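Side-chain contacts in acyltransferase (Actinoplanes teichomyceticus, PDB 4Q38), which transfers long fatty acyl chains from acyl-CoA to the sugar amine of teicoplanin-type glycopeptide antibiotics: residues Tyr128-Leu131 / Ala132-Ala136; Arg92-His95 / Ala96-His100; Thr181-Arg185 / Gly186-Arg190; Glu55-Asp58 / Leu59-Leu63; Ala122-Phe125 / His126-Val129. All coordinates share one frame; numbering follows the deposited sequence.

Contact 1 (Tyr128-Leu131 / Ala132-Ala136); sequences YVFL and ATVPA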
# COMPACT_ATOMS: atom_id res chain seq x y z
N TYR A 128 -14.11 3.28 -0.44
CA TYR A 128 -15.12 3.44 -1.51
C TYR A 128 -14.45 3.63 -2.87
O TYR A 128 -14.90 3.07 -3.87
CB TYR A 128 -16.10 4.59 -1.21
CG TYR A 128 -16.83 4.40 0.09
CD1 TYR A 128 -17.63 3.27 0.30
CD2 TYR A 128 -16.69 5.31 1.13
CE1 TYR A 128 -18.27 3.06 1.50
CE2 TYR A 128 -17.33 5.11 2.34
CZ TYR A 128 -18.12 3.99 2.52
OH TYR A 128 -18.75 3.78 3.71
N VAL A 129 -13.38 4.42 -2.90
CA VAL A 129 -12.56 4.54 -4.10
C VAL A 129 -12.11 3.15 -4.57
O VAL A 129 -12.27 2.82 -5.74
CB VAL A 129 -11.31 5.42 -3.90
CG1 VAL A 129 -10.44 5.41 -5.16
CG2 VAL A 129 -11.70 6.85 -3.59
N PHE A 130 -11.58 2.35 -3.63
CA PHE A 130 -11.07 1.02 -3.97
C PHE A 130 -12.21 0.15 -4.52
O PHE A 130 -12.07 -0.45 -5.59
CB PHE A 130 -10.43 0.37 -2.73
CG PHE A 130 -9.57 -0.84 -3.04
CD1 PHE A 130 -10.13 -2.07 -3.37
CD2 PHE A 130 -8.18 -0.75 -2.93
CE1 PHE A 130 -9.33 -3.18 -3.63
CE2 PHE A 130 -7.37 -1.85 -3.19
CZ PHE A 130 -7.95 -3.07 -3.53
N LEU A 131 -13.33 0.10 -3.80
CA LEU A 131 -14.50 -0.69 -4.23
C LEU A 131 -15.01 -0.28 -5.62
O LEU A 131 -15.35 -1.13 -6.44
CB LEU A 131 -15.65 -0.56 -3.21
CG LEU A 131 -15.40 -1.12 -1.80
CD1 LEU A 131 -16.57 -0.86 -0.87
CD2 LEU A 131 -15.07 -2.60 -1.85
N ALA A 132 -15.05 1.02 -5.86
CA ALA A 132 -15.55 1.54 -7.13
C ALA A 132 -14.60 1.20 -8.29
O ALA A 132 -15.00 1.18 -9.45
CB ALA A 132 -15.76 3.04 -7.04
N THR A 133 -13.34 0.92 -7.95
CA THR A 133 -12.29 0.73 -8.95
C THR A 133 -12.00 -0.75 -9.20
O THR A 133 -11.32 -1.10 -10.17
CB THR A 133 -11.01 1.50 -8.54
OG1 THR A 133 -11.36 2.85 -8.22
CG2 THR A 133 -9.95 1.50 -9.65
N VAL A 134 -12.53 -1.63 -8.34
CA VAL A 134 -12.33 -3.07 -8.50
C VAL A 134 -12.72 -3.58 -9.90
O VAL A 134 -11.94 -4.33 -10.51
CB VAL A 134 -13.03 -3.89 -7.38
CG1 VAL A 134 -13.12 -5.36 -7.75
CG2 VAL A 134 -12.29 -3.72 -6.05
N PRO A 135 -13.92 -3.19 -10.42
CA PRO A 135 -14.29 -3.70 -11.74
C PRO A 135 -13.27 -3.32 -12.83
O PRO A 135 -12.89 -4.18 -13.62
CB PRO A 135 -15.65 -3.05 -12.02
CG PRO A 135 -16.21 -2.76 -10.66
CD PRO A 135 -15.01 -2.39 -9.82
N ALA A 136 -12.83 -2.07 -12.83
CA ALA A 136 -11.82 -1.62 -13.79
C ALA A 136 -10.51 -2.43 -13.71
O ALA A 136 -9.99 -2.91 -14.72
CB ALA A 136 -11.53 -0.14 -13.61
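The hydroxyl of Thr133 turns back one helical turn onto the carbonyl of Val129, OG1 donating to Val129 O at 2.6 Å. It can do so because OG1 stands beside its own backbone N (chi1 -50°), and it approaches Val129 O tilted 32° from that carbonyl's plane. Val129 runs alongside, its CG1 4.1 Å from Thr133 OG1. One residue on, Val134 sets CG2 against the Phe130 ring, 3.8 Å from CD1, while the same methyl also leans on Phe130 O. This side is closed: Leu184 of helix 177-184 touches both Phe130 and Thr133, and Trp152 meets Val134. The intrahelical threonine bond falls just where helix 125-143 kinks. Pro135 has no N-H to return to Leu131 O, which has Pro135 CD at 3.6 Å and, within this turn, a weak bond from Val134 N at 3.4 Å. Phe130 O takes an i to i+3 bond from Thr133 N (3.0 Å), from above its carbonyl plane, and a weak one from Val134 N, whereas Ala132 N still reaches Tyr128 O in the regular i to i+4 manner. Beyond the kink the packing thins toward solvent, with the Pro135 ring exposed and merely brushing the preceding turn.

Contact 2 (Arg92-His95 / Ala96-His100); sequences RTHH and AIVRH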
# COMPACT_ATOMS: atom_id res chain seq x y z
N ARG A 92 -14.05 11.58 -9.41
CA ARG A 92 -12.84 12.12 -10.03
C ARG A 92 -11.56 11.43 -9.55
O ARG A 92 -10.63 11.26 -10.32
CB ARG A 92 -12.75 13.63 -9.84
CG ARG A 92 -13.67 14.37 -10.80
CD ARG A 92 -14.28 15.63 -10.20
NE ARG A 92 -15.38 16.11 -11.06
CZ ARG A 92 -16.64 15.68 -10.99
NH1 ARG A 92 -17.01 14.78 -10.09
NH2 ARG A 92 -17.55 16.17 -11.83
N THR A 93 -11.54 11.03 -8.28
CA THR A 93 -10.39 10.30 -7.72
C THR A 93 -10.31 8.93 -8.38
O THR A 93 -9.22 8.47 -8.76
CB THR A 93 -10.51 10.18 -6.19
OG1 THR A 93 -10.50 11.49 -5.62
CG2 THR A 93 -9.34 9.39 -5.59
N HIS A 94 -11.46 8.28 -8.52
CA HIS A 94 -11.54 7.04 -9.28
C HIS A 94 -10.97 7.24 -10.67
O HIS A 94 -10.15 6.45 -11.13
CB HIS A 94 -12.97 6.54 -9.35
CG HIS A 94 -13.20 5.52 -10.44
ND1 HIS A 94 -12.87 4.22 -10.30
CD2 HIS A 94 -13.72 5.66 -11.73
CE1 HIS A 94 -13.17 3.56 -11.43
NE2 HIS A 94 -13.70 4.43 -12.30
N HIS A 95 -11.42 8.30 -11.33
CA HIS A 95 -10.97 8.63 -12.69
C HIS A 95 -9.48 8.89 -12.75
O HIS A 95 -8.80 8.40 -13.64
CB HIS A 95 -11.77 9.82 -13.23
CG HIS A 95 -11.63 10.03 -14.73
ND1 HIS A 95 -12.09 11.14 -15.34
CD2 HIS A 95 -11.05 9.23 -15.73
CE1 HIS A 95 -11.83 11.06 -16.67
NE2 HIS A 95 -11.19 9.90 -16.90
N ALA A 96 -8.96 9.64 -11.78
CA ALA A 96 -7.54 9.97 -11.71
C ALA A 96 -6.65 8.73 -11.54
O ALA A 96 -5.47 8.76 -11.88
CB ALA A 96 -7.27 10.98 -10.60
N ILE A 97 -7.23 7.65 -11.01
CA ILE A 97 -6.51 6.38 -10.89
C ILE A 97 -6.59 5.54 -12.17
O ILE A 97 -5.55 5.12 -12.70
CB ILE A 97 -6.97 5.57 -9.64
CG1 ILE A 97 -6.65 6.35 -8.36
CG2 ILE A 97 -6.30 4.19 -9.61
CD1 ILE A 97 -7.26 5.78 -7.10
N VAL A 98 -7.80 5.31 -12.68
CA VAL A 98 -7.98 4.43 -13.85
C VAL A 98 -7.37 4.99 -15.14
O VAL A 98 -7.06 4.22 -16.06
CB VAL A 98 -9.44 4.02 -14.10
CG1 VAL A 98 -9.96 3.18 -12.94
CG2 VAL A 98 -10.33 5.24 -14.33
N ARG A 99 -7.17 6.31 -15.20
CA ARG A 99 -6.49 6.93 -16.33
C ARG A 99 -5.04 6.45 -16.44
O ARG A 99 -4.43 6.53 -17.51
CB ARG A 99 -6.54 8.46 -16.22
CG ARG A 99 -5.71 9.03 -15.09
CD ARG A 99 -5.60 10.54 -15.13
NE ARG A 99 -4.94 11.07 -13.93
CZ ARG A 99 -4.77 12.37 -13.68
NH1 ARG A 99 -5.20 13.28 -14.55
NH2 ARG A 99 -4.17 12.77 -12.57
N HIS A 100 -4.49 5.95 -15.33
CA HIS A 100 -3.13 5.39 -15.31
C HIS A 100 -3.09 3.89 -15.18
O HIS A 100 -2.06 3.33 -14.77
CB HIS A 100 -2.32 6.01 -14.18
CG HIS A 100 -2.08 7.49 -14.36
ND1 HIS A 100 -1.62 8.02 -15.51
CD2 HIS A 100 -2.24 8.55 -13.47
CE1 HIS A 100 -1.49 9.36 -15.36
NE2 HIS A 100 -1.86 9.68 -14.12
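His94 and Val98, one turn apart, meet through the imidazole and both valine methyls: CE1 of His94 lies 3.6 Å from CG1 of Val98, and CG2 of Val98 sits over one face of the ring. The same CG2 also comes to the edge of the His95 ring, near its plane, 4.3 Å from CD2, so one methyl serves both rings, more closely at His94 and more loosely at His95. With CG1 anti to the carbonyl carbon (chi1 -64°), CG2 falls between backbone N and carbonyl carbon, where it can reach both. The backbone bond behind the pair, Val98 N to His94 O, is 3.0 Å long and nearly straight. Arg99 adopts a similarly tucked first torsion (chi1 69°), which lays CB and CG against His95 O. From there its extended chain carries NE to Ala96 O at 3.1 Å, the acceptor 26° out of the guanidinium plane, and CG also covers a face of the His100 ring. Outside this shell, His94 ND1 is hydrogen-bonded to Thr133 OG1 and His95 ND1 to Gly42 O, which fix the rotation of both imidazoles. Arg99 NH2 forms a salt bridge with Glu37. This last part of helix 84-98 is held between two others: Thr93 and Ala96 rest on Leu38 of helix 32-41, whereas Ile97 packs on Val129 and Val98 on Thr133 and Ala136 of helix 125-143.

Contact 3 (Thr181-Arg185 / Gly186-Arg190); sequences TYHLR and GILYR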
# COMPACT_ATOMS: atom_id res chain seq x y z
N THR A 181 -3.00 2.65 -4.91
CA THR A 181 -2.98 3.02 -6.34
C THR A 181 -2.18 2.01 -7.15
O THR A 181 -2.40 1.87 -8.34
CB THR A 181 -2.41 4.44 -6.66
OG1 THR A 181 -1.01 4.51 -6.33
CG2 THR A 181 -3.17 5.55 -5.94
N TYR A 182 -1.22 1.34 -6.50
CA TYR A 182 -0.44 0.29 -7.17
C TYR A 182 -1.33 -0.90 -7.50
O TYR A 182 -1.35 -1.37 -8.65
CB TYR A 182 0.74 -0.16 -6.32
CG TYR A 182 1.93 0.78 -6.31
CD1 TYR A 182 1.89 1.99 -5.60
CD2 TYR A 182 3.12 0.44 -6.97
CE1 TYR A 182 2.99 2.84 -5.58
CE2 TYR A 182 4.23 1.29 -6.95
CZ TYR A 182 4.15 2.49 -6.25
OH TYR A 182 5.24 3.33 -6.22
N HIS A 183 -2.07 -1.39 -6.51
CA HIS A 183 -2.96 -2.53 -6.73
C HIS A 183 -3.99 -2.17 -7.77
O HIS A 183 -4.25 -2.96 -8.67
CB HIS A 183 -3.69 -2.94 -5.45
CG HIS A 183 -2.80 -3.04 -4.23
ND1 HIS A 183 -2.09 -2.00 -3.76
CD2 HIS A 183 -2.56 -4.10 -3.36
CE1 HIS A 183 -1.42 -2.37 -2.66
NE2 HIS A 183 -1.72 -3.65 -2.40
N LEU A 184 -4.57 -0.98 -7.64
CA LEU A 184 -5.68 -0.54 -8.50
C LEU A 184 -5.27 -0.19 -9.94
O LEU A 184 -6.12 -0.16 -10.84
CB LEU A 184 -6.42 0.64 -7.86
CG LEU A 184 -7.20 0.32 -6.56
CD1 LEU A 184 -7.77 1.58 -5.93
CD2 LEU A 184 -8.28 -0.71 -6.80
N ARG A 185 -3.99 0.08 -10.15
CA ARG A 185 -3.50 0.27 -11.52
C ARG A 185 -3.01 -1.02 -12.15
O ARG A 185 -2.54 -1.02 -13.28
CB ARG A 185 -2.41 1.33 -11.55
CG ARG A 185 -2.94 2.74 -11.43
CD ARG A 185 -1.79 3.72 -11.39
NE ARG A 185 -1.03 3.66 -10.13
CZ ARG A 185 0.22 4.09 -10.00
NH1 ARG A 185 0.90 4.54 -11.06
NH2 ARG A 185 0.83 4.03 -8.81
N GLY A 186 -3.11 -2.14 -11.44
CA GLY A 186 -2.64 -3.40 -12.00
C GLY A 186 -1.14 -3.44 -12.26
O GLY A 186 -0.68 -4.14 -13.16
N ILE A 187 -0.37 -2.69 -11.47
CA ILE A 187 1.09 -2.66 -11.58
C ILE A 187 1.79 -3.36 -10.43
O ILE A 187 3.02 -3.38 -10.37
CB ILE A 187 1.62 -1.21 -11.74
CG1 ILE A 187 1.26 -0.34 -10.52
CG2 ILE A 187 1.05 -0.60 -13.02
CD1 ILE A 187 2.05 0.95 -10.40
N LEU A 188 1.00 -3.95 -9.53
CA LEU A 188 1.51 -4.68 -8.37
C LEU A 188 0.75 -6.00 -8.29
O LEU A 188 -0.48 -6.02 -8.44
CB LEU A 188 1.27 -3.88 -7.08
CG LEU A 188 1.71 -4.52 -5.75
CD1 LEU A 188 3.18 -4.27 -5.48
CD2 LEU A 188 0.90 -3.96 -4.59
N TYR A 189 1.48 -7.08 -8.04
CA TYR A 189 0.90 -8.43 -7.91
C TYR A 189 1.47 -9.19 -6.73
O TYR A 189 2.69 -9.24 -6.54
CB TYR A 189 1.07 -9.25 -9.21
CG TYR A 189 0.29 -8.59 -10.31
CD1 TYR A 189 -1.07 -8.83 -10.46
CD2 TYR A 189 0.90 -7.65 -11.16
CE1 TYR A 189 -1.81 -8.19 -11.43
CE2 TYR A 189 0.16 -6.99 -12.13
CZ TYR A 189 -1.19 -7.26 -12.25
OH TYR A 189 -1.95 -6.61 -13.20
N ARG A 190 0.59 -9.77 -5.92
CA ARG A 190 1.03 -10.66 -4.85
C ARG A 190 1.22 -12.06 -5.42
O ARG A 190 0.28 -12.66 -5.97
CB ARG A 190 0.06 -10.66 -3.66
CG ARG A 190 0.56 -11.52 -2.51
CD ARG A 190 -0.24 -11.39 -1.22
NE ARG A 190 0.43 -12.15 -0.17
CZ ARG A 190 0.30 -11.94 1.13
NH1 ARG A 190 -0.50 -10.98 1.59
NH2 ARG A 190 1.00 -12.69 1.98
O HOH W 1 -3.22 -5.46 -9.47
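Helix 177-184 ends in a Schellman motif, where Gly186 takes positive phi (64°) and two amides turn back, Ile187 N to Tyr182 O at 3.3 Å and Gly186 N to His183 O at 3.1 Å. Past this turn the side chains of Ile187 and of Leu188, the first residue of strand 188-191, fold back onto the helix. Leu188, with CG anti to its N (chi1 178°), puts CD2 3.4 Å from the centroid of the His183 ring and 12° off the normal, a CH-pi contact over the face; its CB meanwhile touches Tyr182 CB. Ile187 CD1 sits in the corner formed by two flat groups: it is 3.6 Å from Tyr182 CD2 and lies over the centre of one face of the Arg185 guanidinium. That guanidinium is held by Thr181, which it grips side-on with two nitrogens, NE to Thr181 O at 2.9 Å and NH2 to Thr181 OG1 at 3.1 Å; NH1 goes to Ala106 O. Water 1 donates to both His183 O (2.8 Å) and Leu188 O, bridging helix and strand. His183 NE2 is engaged with Gln157, and the ring lies about 7 Å from the bound decanoyl-glucosamine ligand. The last-turn carbonyls of Thr181, Tyr182 and His183 thus find guanidinium, amide and water donors, and Tyr189 OH serves Gly186 O just beyond. The positive guanidinium of Arg185 probably complements the partial negative charge of the helix end.

Contact 4 (Glu55-Asp58 / Leu59-Leu63); sequences EARD and LLRRL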
# COMPACT_ATOMS: atom_id res chain seq x y z
N GLU A 55 -24.10 -7.63 -1.81
CA GLU A 55 -23.09 -7.53 -2.85
C GLU A 55 -21.83 -6.88 -2.29
O GLU A 55 -20.73 -7.40 -2.47
CB GLU A 55 -23.60 -6.72 -4.04
CG GLU A 55 -22.62 -6.70 -5.21
CD GLU A 55 -23.02 -5.74 -6.31
OE1 GLU A 55 -24.12 -5.16 -6.25
OE2 GLU A 55 -22.22 -5.56 -7.24
N ALA A 56 -22.00 -5.75 -1.60
CA ALA A 56 -20.89 -5.05 -0.96
C ALA A 56 -20.22 -5.91 0.11
O ALA A 56 -18.99 -5.93 0.21
CB ALA A 56 -21.35 -3.72 -0.38
N ARG A 57 -21.03 -6.62 0.89
CA ARG A 57 -20.50 -7.50 1.92
C ARG A 57 -19.71 -8.67 1.34
O ARG A 57 -18.70 -9.09 1.92
CB ARG A 57 -21.61 -8.01 2.86
CG ARG A 57 -22.20 -6.94 3.78
CD ARG A 57 -21.18 -6.31 4.73
NE ARG A 57 -20.61 -7.26 5.69
CZ ARG A 57 -21.09 -7.50 6.91
NH1 ARG A 57 -22.17 -6.86 7.35
NH2 ARG A 57 -20.48 -8.38 7.70
N ASP A 58 -20.16 -9.20 0.21
CA ASP A 58 -19.45 -10.28 -0.47
C ASP A 58 -18.09 -9.80 -0.98
O ASP A 58 -17.08 -10.48 -0.80
CB ASP A 58 -20.28 -10.85 -1.62
CG ASP A 58 -21.40 -11.79 -1.16
OD1 ASP A 58 -21.43 -12.20 0.02
OD2 ASP A 58 -22.26 -12.12 -2.00
N LEU A 59 -18.08 -8.63 -1.61
CA LEU A 59 -16.83 -8.08 -2.14
C LEU A 59 -15.84 -7.77 -1.02
O LEU A 59 -14.69 -8.18 -1.09
CB LEU A 59 -17.09 -6.85 -3.01
CG LEU A 59 -15.86 -6.24 -3.71
CD1 LEU A 59 -15.12 -7.28 -4.56
CD2 LEU A 59 -16.27 -5.05 -4.56
N LEU A 60 -16.30 -7.07 0.02
CA LEU A 60 -15.44 -6.77 1.18
C LEU A 60 -14.83 -8.02 1.81
O LEU A 60 -13.66 -8.02 2.23
CB LEU A 60 -16.20 -5.92 2.21
CG LEU A 60 -16.45 -4.46 1.79
CD1 LEU A 60 -17.62 -3.82 2.53
CD2 LEU A 60 -15.19 -3.61 1.93
N ARG A 61 -15.61 -9.10 1.86
CA ARG A 61 -15.14 -10.36 2.43
C ARG A 61 -14.10 -11.00 1.51
O ARG A 61 -13.11 -11.54 1.98
CB ARG A 61 -16.33 -11.30 2.68
CG ARG A 61 -15.99 -12.61 3.38
CD ARG A 61 -17.14 -13.13 4.25
NE ARG A 61 -18.46 -13.01 3.61
CZ ARG A 61 -19.43 -12.18 4.00
NH1 ARG A 61 -19.27 -11.38 5.05
NH2 ARG A 61 -20.57 -12.15 3.33
N ARG A 62 -14.33 -10.91 0.20
CA ARG A 62 -13.36 -11.39 -0.79
C ARG A 62 -12.02 -10.64 -0.67
O ARG A 62 -10.95 -11.21 -0.88
CB ARG A 62 -13.94 -11.27 -2.20
CG ARG A 62 -13.19 -12.09 -3.23
CD ARG A 62 -14.06 -12.45 -4.42
NE ARG A 62 -13.51 -13.61 -5.11
CZ ARG A 62 -14.02 -14.16 -6.21
NH1 ARG A 62 -15.11 -13.65 -6.76
NH2 ARG A 62 -13.42 -15.21 -6.75
N LEU A 63 -12.11 -9.37 -0.29
CA LEU A 63 -10.93 -8.53 -0.08
C LEU A 63 -10.38 -8.62 1.35
O LEU A 63 -9.52 -7.84 1.74
CB LEU A 63 -11.27 -7.08 -0.48
CG LEU A 63 -11.74 -6.88 -1.93
CD1 LEU A 63 -12.44 -5.54 -2.09
CD2 LEU A 63 -10.57 -6.99 -2.89
O HOH W 2 -19.17 -13.72 1.14
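OD1 of Asp58 is approached by two donors: Arg61 NH2 from the next turn at 3.4 Å, a salt bridge whose hydrogen bond is weak, and water 2 at 2.9 Å. The same water accepts a bond from Arg61 NE at 2.7 Å and so links carboxylate and guanidinium a second time. The two planes stand 78° apart, which rules out a flat, two-pronged pairing. Arg61 starts with CG anti to the backbone N (chi1 -175°), then bends at chi2 and chi3, which folds the guanidinium back over its own helix; Arg57 O lies 3.7 Å from its plane, over the centre of one face. Its NH1 comes within 4.2 Å of Arg57 NH2, and both nitrogens form salt bridges with Glu67, so the two arginines gather round one carboxylate. On the other flank of helix 53-62 leucines pack inward. Leu60 CG lies 3.3 Å from Ala56 O, which also accepts Leu60 N (2.9 Å), while its branches pack on Val74 and Leu131. Leu59 and Leu63 extend this face toward Leu131 and Trp152, and Arg62 makes a cation-pi contact with Trp152. The helix is therefore amphipathic, with leucines turned into the helical N-terminal domain and ion pairs on its outer side. Since the Asp58 bridge is long and partly carried by water, its pull is probably modest, and the shared Glu67 carboxylate probably draws the two guanidinium groups together.

Contact 5 (Ala122-Phe125 / His126-Val129); sequences ARYF and HVYV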
# COMPACT_ATOMS: atom_id res chain seq x y z
N ALA A 122 -16.31 9.74 5.40
CA ALA A 122 -15.02 10.42 5.24
C ALA A 122 -13.86 9.50 5.60
O ALA A 122 -12.89 9.40 4.85
CB ALA A 122 -14.98 11.69 6.07
N ARG A 123 -13.96 8.85 6.76
CA ARG A 123 -12.94 7.89 7.21
C ARG A 123 -12.75 6.74 6.22
O ARG A 123 -11.63 6.29 6.00
CB ARG A 123 -13.30 7.32 8.59
CG ARG A 123 -13.18 8.34 9.72
CD ARG A 123 -13.42 7.69 11.08
NE ARG A 123 -14.83 7.46 11.40
CZ ARG A 123 -15.39 6.26 11.55
NH1 ARG A 123 -14.67 5.14 11.38
NH2 ARG A 123 -16.68 6.18 11.87
N TYR A 124 -13.84 6.28 5.62
CA TYR A 124 -13.77 5.16 4.69
C TYR A 124 -13.70 5.59 3.22
O TYR A 124 -13.84 4.76 2.32
CB TYR A 124 -14.94 4.19 4.92
CG TYR A 124 -14.87 3.38 6.20
CD1 TYR A 124 -13.78 2.54 6.47
CD2 TYR A 124 -15.91 3.43 7.13
CE1 TYR A 124 -13.73 1.79 7.63
CE2 TYR A 124 -15.87 2.68 8.30
CZ TYR A 124 -14.78 1.86 8.55
OH TYR A 124 -14.73 1.11 9.71
N PHE A 125 -13.46 6.87 2.97
CA PHE A 125 -13.49 7.40 1.60
C PHE A 125 -12.71 6.55 0.59
O PHE A 125 -13.22 6.18 -0.46
CB PHE A 125 -12.99 8.85 1.55
CG PHE A 125 -12.97 9.44 0.16
CD1 PHE A 125 -14.16 9.90 -0.43
CD2 PHE A 125 -11.79 9.53 -0.56
CE1 PHE A 125 -14.15 10.43 -1.72
CE2 PHE A 125 -11.77 10.06 -1.85
CZ PHE A 125 -12.95 10.52 -2.43
N HIS A 126 -11.47 6.24 0.92
CA HIS A 126 -10.60 5.52 -0.01
C HIS A 126 -10.89 4.06 -0.12
O HIS A 126 -10.48 3.40 -1.08
CB HIS A 126 -9.14 5.80 0.35
CG HIS A 126 -8.77 7.24 0.12
ND1 HIS A 126 -8.68 7.76 -1.12
CD2 HIS A 126 -8.50 8.27 1.01
CE1 HIS A 126 -8.36 9.07 -1.02
NE2 HIS A 126 -8.24 9.38 0.27
N VAL A 127 -11.63 3.53 0.85
CA VAL A 127 -12.21 2.20 0.68
C VAL A 127 -13.27 2.23 -0.43
O VAL A 127 -13.34 1.32 -1.28
CB VAL A 127 -12.81 1.67 2.00
CG1 VAL A 127 -13.46 0.31 1.78
CG2 VAL A 127 -11.73 1.58 3.06
N TYR A 128 -14.11 3.28 -0.44
CA TYR A 128 -15.12 3.44 -1.51
C TYR A 128 -14.45 3.63 -2.87
O TYR A 128 -14.90 3.07 -3.87
CB TYR A 128 -16.10 4.59 -1.21
CG TYR A 128 -16.83 4.40 0.09
CD1 TYR A 128 -17.63 3.27 0.30
CD2 TYR A 128 -16.69 5.31 1.13
CE1 TYR A 128 -18.27 3.06 1.50
CE2 TYR A 128 -17.33 5.11 2.34
CZ TYR A 128 -18.12 3.99 2.52
OH TYR A 128 -18.75 3.78 3.71
N VAL A 129 -13.38 4.42 -2.90
CA VAL A 129 -12.56 4.54 -4.10
C VAL A 129 -12.11 3.15 -4.57
O VAL A 129 -12.27 2.82 -5.74
CB VAL A 129 -11.31 5.42 -3.90
CG1 VAL A 129 -10.44 5.41 -5.16
CG2 VAL A 129 -11.70 6.85 -3.59
O HOH W 3 -10.47 5.59 3.57
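The edge of the Phe125 ring rests on the face of the next residue's imidazole, an edge-to-face pair with His126 whose planes stand at 86° and whose centroids lie 4.8 Å apart. CD2 of Phe125 is the bump, 3.5 Å above the centre of the histidine ring. The next carbon along, CE2, meets CG2 of Val129 at 3.7 Å, so adjacent edge carbons of the ring meet the imidazole and the valine methyl. Phe125 CG lies anti to its backbone N (chi1 179°), which swings the ring along the helix toward both. On another side, Tyr124 CB fits against the Tyr128 ring, 3.6 Å from CE2, and Val127 CG2 comes to the edge of the Tyr124 ring. Tyr124 is the N-cap of helix 125-143 and the joint with helix 119-123; its carbonyl O accepts Tyr128 N at 3.1 Å, almost straight along C=O. Water 3 spans the joint, donating to Arg123 O (2.8 Å) and accepting from His126 N. The ring ends are tied elsewhere: Tyr124 OH to Glu72, Tyr128 OH to Ile73 O and His126 NE2 to Pro112 O. Bonding to a carbonyl implies that NE2 probably carries a proton, while one imidazole face receives the Phe125 edge.

How the contacts relate
Helix 125-143 is the hub: contact 5 opens it, contact 1 continues it through Tyr128 and Val129, and the other three pack against it. Contact 2 touches contact 1 where Thr133 CG2 lies 3.7 Å from Val98 CG1, and contact 5 where Val129 CG1 meets Ile97 CD1, also at 3.7 Å. Contact 4 joins through Leu131 CD2, 3.8 Å from Leu59 CD2. Contact 3 reaches the hub by Leu184 and contact 2 by Arg185, and leads into the GNAT-like sheet. It is nearest the decanoyl-glucosamine: the His183 side chain lies about 7 Å from it, those of Phe130 and His126 about 12 and 14 Å. Leu188 and Ser197, which binds N-acetylglucosamine, have side chains about 4 Å apart.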